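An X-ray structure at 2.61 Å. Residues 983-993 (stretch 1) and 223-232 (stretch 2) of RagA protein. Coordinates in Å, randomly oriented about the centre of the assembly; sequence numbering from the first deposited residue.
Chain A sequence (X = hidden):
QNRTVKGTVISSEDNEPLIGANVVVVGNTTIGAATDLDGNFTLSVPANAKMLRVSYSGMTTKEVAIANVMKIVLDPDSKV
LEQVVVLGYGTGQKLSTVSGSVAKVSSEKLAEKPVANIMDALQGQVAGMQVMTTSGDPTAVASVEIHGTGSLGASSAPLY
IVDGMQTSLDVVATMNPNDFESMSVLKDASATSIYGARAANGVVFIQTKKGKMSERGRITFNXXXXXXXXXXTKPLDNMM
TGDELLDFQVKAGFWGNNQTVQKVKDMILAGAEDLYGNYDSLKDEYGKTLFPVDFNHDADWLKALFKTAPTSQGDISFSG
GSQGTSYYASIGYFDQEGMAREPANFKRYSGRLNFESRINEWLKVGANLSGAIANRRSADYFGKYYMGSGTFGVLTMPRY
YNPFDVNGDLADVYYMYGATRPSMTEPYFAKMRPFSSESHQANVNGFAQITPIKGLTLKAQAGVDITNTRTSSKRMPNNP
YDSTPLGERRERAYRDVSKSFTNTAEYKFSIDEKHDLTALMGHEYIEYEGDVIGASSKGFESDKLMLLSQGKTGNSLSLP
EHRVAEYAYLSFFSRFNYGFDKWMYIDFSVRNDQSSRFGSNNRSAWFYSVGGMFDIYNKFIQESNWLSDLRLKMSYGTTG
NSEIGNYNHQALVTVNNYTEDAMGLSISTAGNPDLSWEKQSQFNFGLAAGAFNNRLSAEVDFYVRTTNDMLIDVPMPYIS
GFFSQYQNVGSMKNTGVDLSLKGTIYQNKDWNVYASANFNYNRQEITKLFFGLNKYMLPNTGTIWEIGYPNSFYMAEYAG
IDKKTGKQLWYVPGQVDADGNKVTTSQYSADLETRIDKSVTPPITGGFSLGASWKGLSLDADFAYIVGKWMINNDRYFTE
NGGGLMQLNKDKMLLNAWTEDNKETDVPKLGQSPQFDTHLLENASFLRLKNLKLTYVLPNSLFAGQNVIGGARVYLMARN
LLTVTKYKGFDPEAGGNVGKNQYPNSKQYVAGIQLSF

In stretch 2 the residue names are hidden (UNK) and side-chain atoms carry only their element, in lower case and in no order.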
ATOM      1  N   TYR A 983       7.035   7.675  30.226  1.00 50.70           N
ATOM      2  CA  TYR A 983       5.707   8.239  30.043  1.00 47.53           C
ATOM      3  C   TYR A 983       4.934   7.821  31.289  1.00 49.62           C
ATOM      4  O   TYR A 983       4.447   6.688  31.360  1.00 61.14           O
ATOM      5  CB  TYR A 983       5.053   7.732  28.746  1.00 40.03           C
ATOM      6  CG  TYR A 983       3.837   8.525  28.304  1.00 38.20           C
ATOM      7  CD1 TYR A 983       2.873   8.940  29.230  1.00 32.73           C
ATOM      8  CD2 TYR A 983       3.651   8.862  26.972  1.00 31.61           C
ATOM      9  CE1 TYR A 983       1.761   9.668  28.843  1.00 35.80           C
ATOM     10  CE2 TYR A 983       2.534   9.611  26.570  1.00 45.72           C
ATOM     11  CZ  TYR A 983       1.589  10.012  27.516  1.00 43.13           C
ATOM     12  OH  TYR A 983       0.472  10.748  27.149  1.00 39.52           O
ATOM     13  N   PRO A 984       4.835   8.673  32.304  1.00 47.82           N
ATOM     14  CA  PRO A 984       4.303   8.213  33.596  1.00 45.51           C
ATOM     15  C   PRO A 984       2.837   7.823  33.482  1.00 44.88           C
ATOM     16  O   PRO A 984       2.108   8.316  32.620  1.00 49.26           O
ATOM     17  CB  PRO A 984       4.481   9.432  34.509  1.00 49.80           C
ATOM     18  CG  PRO A 984       5.389  10.397  33.740  1.00 42.26           C
ATOM     19  CD  PRO A 984       5.173  10.108  32.306  1.00 40.53           C
ATOM     20  N   ASN A 985       2.407   6.911  34.348  1.00 37.54           N
ATOM     21  CA  ASN A 985       0.977   6.672  34.456  1.00 44.24           C
ATOM     22  C   ASN A 985       0.289   7.949  34.913  1.00 51.96           C
ATOM     23  O   ASN A 985       0.913   8.871  35.446  1.00 54.36           O
ATOM     24  CB  ASN A 985       0.663   5.540  35.433  1.00 54.44           C
ATOM     25  CG  ASN A 985       0.803   4.166  34.798  1.00 61.86           C
ATOM     26  OD1 ASN A 985       0.063   3.806  33.877  1.00 62.01           O
ATOM     27  ND2 ASN A 985       1.760   3.389  35.293  1.00 63.01           N
ATOM     28  N   SER A 986      -1.012   8.006  34.689  1.00 53.86           N
ATOM     29  CA  SER A 986      -1.744   9.243  34.879  1.00 41.81           C
ATOM     30  C   SER A 986      -2.653   9.141  36.090  1.00 43.96           C
ATOM     31  O   SER A 986      -2.933   8.054  36.606  1.00 50.50           O
ATOM     32  CB  SER A 986      -2.563   9.578  33.638  1.00 41.55           C
ATOM     33  OG  SER A 986      -3.277   8.435  33.214  1.00 50.78           O
ATOM     34  N   LYS A 987      -3.095  10.307  36.540  1.00 52.02           N
ATOM     35  CA  LYS A 987      -4.035  10.469  37.640  1.00 50.44           C
ATOM     36  C   LYS A 987      -5.290  11.080  37.041  1.00 52.95           C
ATOM     37  O   LYS A 987      -5.214  12.123  36.381  1.00 61.80           O
ATOM     38  CB  LYS A 987      -3.425  11.368  38.722  1.00 59.41           C
ATOM     39  CG  LYS A 987      -4.334  11.780  39.862  1.00 69.51           C
ATOM     40  CD  LYS A 987      -3.547  12.562  40.910  1.00 80.07           C
ATOM     41  CE  LYS A 987      -2.955  13.849  40.336  1.00 85.62           C
ATOM     42  NZ  LYS A 987      -3.538  15.072  40.961  1.00 88.86           N
ATOM     43  N   GLN A 988      -6.429  10.427  37.232  1.00 48.33           N
ATOM     44  CA  GLN A 988      -7.676  10.885  36.636  1.00 51.38           C
ATOM     45  C   GLN A 988      -8.682  11.327  37.688  1.00 49.58           C
ATOM     46  O   GLN A 988      -8.839  10.686  38.732  1.00 45.15           O
ATOM     47  CB  GLN A 988      -8.312   9.803  35.769  1.00 54.44           C
ATOM     48  CG  GLN A 988      -7.681   9.656  34.407  1.00 58.10           C
ATOM     49  CD  GLN A 988      -6.889   8.390  34.315  1.00 67.99           C
ATOM     50  OE1 GLN A 988      -7.412   7.304  34.548  1.00 70.50           O
ATOM     51  NE2 GLN A 988      -5.607   8.517  34.009  1.00 73.85           N
ATOM     52  N   TYR A 989      -9.360  12.428  37.393  1.00 54.04           N
ATOM     53  CA  TYR A 989     -10.589  12.821  38.067  1.00 55.20           C
ATOM     54  C   TYR A 989     -11.711  12.744  37.048  1.00 54.49           C
ATOM     55  O   TYR A 989     -11.631  13.368  35.982  1.00 53.10           O
ATOM     56  CB  TYR A 989     -10.506  14.238  38.629  1.00 55.28           C
ATOM     57  CG  TYR A 989      -9.303  14.501  39.476  1.00 55.71           C
ATOM     58  CD1 TYR A 989      -8.125  14.962  38.904  1.00 60.85           C
ATOM     59  CD2 TYR A 989      -9.343  14.307  40.844  1.00 51.95           C
ATOM     60  CE1 TYR A 989      -7.012  15.216  39.670  1.00 60.55           C
ATOM     61  CE2 TYR A 989      -8.230  14.559  41.621  1.00 62.66           C
ATOM     62  CZ  TYR A 989      -7.066  15.014  41.024  1.00 62.22           C
ATOM     63  OH  TYR A 989      -5.944  15.263  41.777  1.00 68.79           O
ATOM     64  N   VAL A 990     -12.750  11.994  37.370  1.00 48.28           N
ATOM     65  CA  VAL A 990     -13.903  11.871  36.497  1.00 49.11           C
ATOM     66  C   VAL A 990     -15.158  12.112  37.316  1.00 56.96           C
ATOM     67  O   VAL A 990     -15.261  11.685  38.474  1.00 59.94           O
ATOM     68  CB  VAL A 990     -13.941  10.490  35.803  1.00 49.16           C
ATOM     69  CG1 VAL A 990     -15.040  10.442  34.740  1.00 43.62           C
ATOM     70  CG2 VAL A 990     -12.589  10.197  35.151  1.00 55.11           C
ATOM     71  N   ALA A 991     -16.090  12.841  36.731  1.00 53.95           N
ATOM     72  CA  ALA A 991     -17.454  12.866  37.214  1.00 53.43           C
ATOM     73  C   ALA A 991     -18.295  12.091  36.209  1.00 51.56           C
ATOM     74  O   ALA A 991     -17.984  12.066  35.012  1.00 49.01           O
ATOM     75  CB  ALA A 991     -17.950  14.308  37.385  1.00 43.24           C
ATOM     76  N   GLY A 992     -19.337  11.422  36.694  1.00 47.18           N
ATOM     77  CA  GLY A 992     -20.130  10.582  35.818  1.00 48.13           C
ATOM     78  C   GLY A 992     -21.557  10.428  36.289  1.00 54.02           C
ATOM     79  O   GLY A 992     -21.885  10.645  37.461  1.00 61.34           O
ATOM     80  N   ILE A 993     -22.405  10.014  35.348  1.00 53.70           N
ATOM     81  CA  ILE A 993     -23.840   9.913  35.555  1.00 57.84           C
ATOM     82  C   ILE A 993     -24.301   8.558  35.038  1.00 58.37           C
ATOM     83  O   ILE A 993     -23.648   7.938  34.194  1.00 65.50           O
ATOM     84  CB  ILE A 993     -24.587  11.068  34.845  1.00 55.14           C
ATOM     85  CG1 ILE A 993     -26.070  11.074  35.187  1.00 52.11           C
ATOM     86  CG2 ILE A 993     -24.386  11.001  33.350  1.00 54.11           C
ATOM     87  CD1 ILE A 993     -26.666  12.460  35.226  1.00 58.86           C
ATOM     88  N   UNK A 223     -22.521   8.111  31.016  1.00 62.48           N
ATOM     89  CA  UNK A 223     -21.788   9.220  30.437  1.00 58.25           C
ATOM     90  C   UNK A 223     -20.825   9.699  31.505  1.00 54.62           C
ATOM     91  O   UNK A 223     -21.195   9.795  32.679  1.00 59.06           O
ATOM     92  c   UNK A 223     -22.725  10.349  29.985  1.00 50.71           C
ATOM     93  N   UNK A 224     -19.591   9.974  31.104  1.00 44.43           N
ATOM     94  CA  UNK A 224     -18.604  10.434  32.065  1.00 46.64           C
ATOM     95  C   UNK A 224     -17.601  11.334  31.367  1.00 48.17           C
ATOM     96  O   UNK A 224     -17.287  11.135  30.193  1.00 47.00           O
ATOM     97  o   UNK A 224     -16.893   8.710  31.898  1.00 46.97           O
ATOM     98  c   UNK A 224     -17.897   9.254  32.740  1.00 44.19           C
ATOM     99  N   UNK A 225     -17.124  12.338  32.092  1.00 47.16           N
ATOM    100  CA  UNK A 225     -16.092  13.232  31.603  1.00 49.74           C
ATOM    101  C   UNK A 225     -15.068  13.394  32.705  1.00 50.64           C
ATOM    102  O   UNK A 225     -15.421  13.436  33.889  1.00 50.32           O
ATOM    103  c   UNK A 225     -14.268  16.507  28.869  1.00 40.23           C
ATOM    104  c   UNK A 225     -13.922  17.267  31.110  1.00 52.30           C
ATOM    105  c   UNK A 225     -14.903  16.397  31.559  1.00 47.16           C
ATOM    106  c   UNK A 225     -16.648  14.618  31.191  1.00 53.23           C
ATOM    107  o   UNK A 225     -12.625  18.195  29.355  1.00 50.77           O
ATOM    108  c   UNK A 225     -15.585  15.573  30.684  1.00 46.41           C
ATOM    109  c   UNK A 225     -13.608  17.322  29.771  1.00 50.13           C
ATOM    110  c   UNK A 225     -15.255  15.636  29.331  1.00 40.79           C
ATOM    111  N   UNK A 226     -13.805  13.498  32.311  1.00 45.59           N
ATOM    112  CA  UNK A 226     -12.760  13.687  33.291  1.00 42.33           C
ATOM    113  C   UNK A 226     -11.482  14.132  32.625  1.00 42.61           C
ATOM    114  O   UNK A 226     -11.402  14.245  31.400  1.00 36.93           O
ATOM    115  N   UNK A 227     -10.466  14.370  33.461  1.00 49.13           N
ATOM    116  CA  UNK A 227      -9.173  14.856  33.000  1.00 54.25           C
ATOM    117  C   UNK A 227      -8.071  13.932  33.500  1.00 58.01           C
ATOM    118  O   UNK A 227      -8.231  13.214  34.487  1.00 61.64           O
ATOM    119  c   UNK A 227      -8.290  17.421  35.608  1.00 54.07           C
ATOM    120  c   UNK A 227      -9.771  17.258  32.722  1.00 56.19           C
ATOM    121  c   UNK A 227      -8.896  16.297  33.463  1.00 52.23           C
ATOM    122  c   UNK A 227      -9.159  16.422  34.954  1.00 52.91           C
ATOM    123  N   UNK A 228      -6.936  13.980  32.805  1.00 55.01           N
ATOM    124  CA  UNK A 228      -5.746  13.212  33.144  1.00 55.28           C
ATOM    125  C   UNK A 228      -4.580  14.158  33.421  1.00 61.83           C
ATOM    126  O   UNK A 228      -4.292  15.043  32.609  1.00 61.69           O
ATOM    127  o   UNK A 228      -6.329  11.195  31.905  1.00 61.73           O
ATOM    128  c   UNK A 228      -5.383  12.248  32.011  1.00 53.13           C
ATOM    129  N   UNK A 229      -3.906  13.963  34.557  1.00 57.46           N
ATOM    130  CA  UNK A 229      -2.713  14.722  34.896  1.00 58.29           C
ATOM    131  C   UNK A 229      -1.544  13.793  35.206  1.00 61.62           C
ATOM    132  O   UNK A 229      -1.731  12.623  35.548  1.00 61.51           O
ATOM    133  o   UNK A 229      -3.824  16.865  38.333  1.00 86.45           O
ATOM    134  c   UNK A 229      -2.965  15.619  36.095  1.00 62.90           C
ATOM    135  n   UNK A 229      -5.540  17.916  37.337  1.00 83.77           N
ATOM    136  c   UNK A 229      -4.298  16.284  36.075  1.00 71.98           C
ATOM    137  c   UNK A 229      -4.538  17.048  37.347  1.00 82.13           C
ATOM    138  N   UNK A 230      -0.328  14.333  35.084  1.00 62.88           N
ATOM    139  CA  UNK A 230       0.881  13.597  35.461  1.00 66.74           C
ATOM    140  C   UNK A 230       0.892  13.424  36.981  1.00 62.35           C
ATOM    141  O   UNK A 230       0.639  14.375  37.730  1.00 48.49           O
ATOM    142  c   UNK A 230       2.369  15.606  35.644  1.00 38.73           C
ATOM    143  c   UNK A 230       3.393  13.488  35.047  1.00 69.99           C
ATOM    144  c   UNK A 230       2.129  14.327  34.925  1.00 57.02           C
ATOM    145  c   UNK A 230       4.638  14.270  34.631  1.00 68.21           C
ATOM    146  N   UNK A 231       1.107  12.188  37.449  1.00 56.39           N
ATOM    147  CA  UNK A 231       0.683  11.879  38.816  1.00 54.41           C
ATOM    148  C   UNK A 231       1.709  12.226  39.882  1.00 50.87           C
ATOM    149  O   UNK A 231       1.375  12.175  41.069  1.00 48.15           O
ATOM    150  c   UNK A 231       1.061   9.137  38.531  1.00 62.37           C
ATOM    151  c   UNK A 231       2.492   8.990  39.069  1.00 62.44           C
ATOM    152  c   UNK A 231       0.230   7.947  38.969  1.00 58.35           C
ATOM    153  c   UNK A 231       0.291  10.397  38.971  1.00 61.32           C
ATOM    154  N   UNK A 232       2.935  12.576  39.515  1.00 49.60           N
ATOM    155  CA  UNK A 232       3.918  12.899  40.534  1.00 49.43           C
ATOM    156  C   UNK A 232       4.860  13.956  39.981  1.00 44.96           C
ATOM    157  O   UNK A 232       5.319  13.831  38.841  1.00 42.99           O
ATOM    158  c   UNK A 232       4.676  11.636  40.966  1.00 54.48           C
ATOM    159  n   UNK A 232       7.046  11.508  41.338  1.00 63.83           N
ATOM    160  o   UNK A 232       5.784  12.530  42.874  1.00 57.51           O
ATOM    161  c   UNK A 232       5.887  11.938  41.807  1.00 55.87           C
TER

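Position 223 has one side-chain carbon and nothing beyond it. That carbon lies 3.8 Å from CG2 of Ile993. A lone CB is alanine: Ala223. Its O accepts from Ile993 N at 2.9 Å; the return bond, from Ala223 N to Ile993 O, is weak at 3.4 Å.

Position 224 carries one carbon and then one oxygen. The carbon is 3.7 Å from Val990 CG1 and 4.0 Å from Gly992 CA. This is Ser224.

Position 225 has one carbon, then a six-carbon ring bearing an oxygen. The ring is exposed and stays clear of stretch 1. This is Tyr225. Its N donates to Ala991 O at 3.1 Å, and its O accepts from Ala991 N at 3.0 Å.

Position 226 has no side-chain atoms. Its CA sits 2.9 Å from Tyr989 O and 3.9 Å from Val990 CA. A CB here would fall 2.3 Å from Tyr989 O and 2.4 Å from Val990 CG2, both clashes. The residue is Gly226.

Position 227 has four carbons, forked at the first, with one arm two carbons long. The end of the long arm is 4.1 Å from Tyr989 CD1. This is Ile227.

Position 228 has one carbon and one oxygen. The oxygen is 3.2 Å from Gln988 CG. This is Ser228, on the same sheet face as Gln988.

Position 229 has three carbons in a row, the third carrying an oxygen and a nitrogen. The oxygen accepts from Lys987 NZ at 3.2 Å and lies at the edge of the Tyr989 ring, 3.8 Å from CE1. This is Gln229.

Position 230 again has four carbons forked at the first, one arm longer. The first carbon of that arm is 3.9 Å from Pro984 CG. This is Ile230, whose CB points away from stretch 1.

Position 231 has four carbons forked at the second. The fork carbon is 3.1 Å from Asn985 O, and the first carbon is 3.8 Å from Lys987 CB. This is Leu231.

Position 232 has two carbons, the second bearing oxygen and nitrogen. It does not touch stretch 1. This is Asn232, which caps a backbone N just past the stretch.

The contact is an antiparallel strand pairing. Backbone bonds join Lys987, Tyr989, Ala991 and Ile993 to Gln229, Ile227, Tyr225 and Ala223. On the face with Lys987, Tyr989 and Gln229, Lys987 NZ also donates to Tyr989 OH at 2.5 Å, linking three side chains. Gly226 allows the close approach at Val990.

Stretch 2 223-232: ASYGISQILN
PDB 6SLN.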